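Local coordinates for protein 2-methyl-3-hydroxypyridine-5-carboxylic acid oxygenase (Mesorhizobium loti, PDB 3ALJ) that catalyses, as a flavin-dependent oxygenase carrying FAD, the oxygenation of 2-methyl-3-hydroxypyridine-5-carboxylic acid, probably with opening of the pyridine ring, at residues Gln313-Gly318 with Glu322-Ala327. Numbering follows the deposited sequence.
Sequences QDLEEG and EDALVA
The short connection between two consecutive helices, 300-314 and 321-349, in the FAD-binding part of the chain brings Asp314, at the end of the first helix, and the next residue, Leu315, against Ala324, Leu325 and Ala327 in the first turns of the second. The backbones come close at Asp314 and Ala324, with their CA atoms 5.4 Å apart. The small alanine side chain permits this: Ala324 CB packs on the carbonyl oxygen of Asp314, at 3.4 Å from O. In return, Asp314 CB lies 3.7 Å from Ala324 O.

Leu315 makes the apolar half of the contact with one branch. Its CD2 touches Ala324 CB at 3.8 Å and Leu325 CD1 at 4.0 Å, and the two leucine side chains meet at a slant. Both leucines also rest on Leu151, so the pair sets the connection against strand 151-154.

With CG beside its own backbone N (chi1 -86°), Asp314 sends its carboxylate toward the later residues of helix 321-349. There OD1 reaches Ala327 CB at 3.9 Å, and OD2 forms a salt bridge with Arg331, one turn further along. No hydrogen bond joins the two segments directly. The chain leaves the first helix through a type I beta turn from Asp314 to Glu317. This is plain packing between consecutive helices, about 25 Å from the centre of the chain, in a domain consistent with a Rossmann-type FAD-binding fold.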
# COMPACT_ATOMS: atom_id res chain seq x y z
N GLN A 313 16.96 -9.94 2.05
CA GLN A 313 17.99 -10.42 1.10
C GLN A 313 19.36 -9.89 1.49
O GLN A 313 20.33 -10.69 1.56
CB GLN A 313 17.67 -9.97 -0.30
CG GLN A 313 16.41 -10.63 -0.92
CD GLN A 313 16.16 -10.03 -2.27
OE1 GLN A 313 16.25 -8.82 -2.51
NE2 GLN A 313 15.78 -10.91 -3.20
N ASP A 314 19.48 -8.61 1.83
CA ASP A 314 20.80 -8.07 2.12
C ASP A 314 21.32 -8.59 3.44
O ASP A 314 22.61 -8.59 3.56
CB ASP A 314 20.73 -6.54 2.09
CG ASP A 314 20.91 -6.00 0.74
OD1 ASP A 314 22.09 -5.98 0.32
OD2 ASP A 314 20.00 -5.47 0.05
N LEU A 315 20.47 -9.09 4.34
CA LEU A 315 20.88 -9.62 5.63
C LEU A 315 21.43 -11.03 5.45
O LEU A 315 21.90 -11.62 6.45
CB LEU A 315 19.73 -9.59 6.67
CG LEU A 315 19.54 -8.13 7.12
CD1 LEU A 315 18.10 -8.06 7.71
CD2 LEU A 315 20.61 -7.74 8.20
N GLU A 316 21.42 -11.59 4.22
CA GLU A 316 21.93 -12.97 4.01
C GLU A 316 23.33 -12.86 3.42
O GLU A 316 23.81 -13.93 2.96
CB GLU A 316 21.01 -13.74 2.95
CG GLU A 316 19.69 -14.15 3.52
CD GLU A 316 19.92 -15.00 4.76
OE1 GLU A 316 20.50 -16.12 4.64
OE2 GLU A 316 19.60 -14.57 5.88
N GLU A 317 23.96 -11.69 3.36
CA GLU A 317 25.25 -11.60 2.68
C GLU A 317 26.49 -11.91 3.51
O GLU A 317 27.62 -11.81 2.99
CB GLU A 317 25.46 -10.30 1.96
CG GLU A 317 24.38 -10.00 0.94
CD GLU A 317 24.63 -10.67 -0.38
OE1 GLU A 317 25.79 -11.08 -0.66
OE2 GLU A 317 23.67 -10.74 -1.15
N GLY A 318 26.32 -12.28 4.78
CA GLY A 318 27.57 -12.49 5.52
C GLY A 318 28.15 -11.27 6.24
O GLY A 318 29.10 -11.42 7.01
N GLU A 322 24.79 -3.88 10.53
CA GLU A 322 24.94 -2.43 10.16
C GLU A 322 25.34 -2.22 8.72
O GLU A 322 24.79 -1.37 8.02
CB GLU A 322 25.94 -1.74 11.16
CG GLU A 322 25.46 -1.70 12.58
CD GLU A 322 25.88 -2.89 13.45
OE1 GLU A 322 26.12 -4.07 13.04
OE2 GLU A 322 25.89 -2.63 14.71
N ASP A 323 26.30 -3.03 8.26
CA ASP A 323 26.70 -2.90 6.91
C ASP A 323 25.63 -3.40 5.92
O ASP A 323 25.51 -2.83 4.84
CB ASP A 323 28.00 -3.71 6.66
CG ASP A 323 29.23 -3.09 7.29
OD1 ASP A 323 29.19 -1.91 7.71
OD2 ASP A 323 30.23 -3.82 7.27
N ALA A 324 24.95 -4.48 6.27
CA ALA A 324 23.83 -4.96 5.40
C ALA A 324 22.76 -3.91 5.22
O ALA A 324 22.24 -3.77 4.09
CB ALA A 324 23.22 -6.21 5.90
N LEU A 325 22.49 -3.19 6.28
CA LEU A 325 21.48 -2.10 6.15
C LEU A 325 21.87 -0.98 5.24
O LEU A 325 21.05 -0.46 4.46
CB LEU A 325 21.10 -1.51 7.54
CG LEU A 325 20.00 -2.36 8.26
CD1 LEU A 325 19.97 -3.84 8.19
CD2 LEU A 325 19.78 -1.87 9.76
N VAL A 326 23.15 -0.53 5.31
CA VAL A 326 23.62 0.46 4.43
C VAL A 326 23.60 -0.10 2.97
O VAL A 326 23.18 0.62 2.04
CB VAL A 326 25.04 0.86 4.91
CG1 VAL A 326 25.80 1.74 3.82
CG2 VAL A 326 24.94 1.73 6.14
N ALA A 327 24.00 -1.36 2.77
CA ALA A 327 24.02 -1.84 1.38
C ALA A 327 22.57 -1.89 0.85
O ALA A 327 22.34 -1.65 -0.33
CB ALA A 327 24.63 -3.23 1.35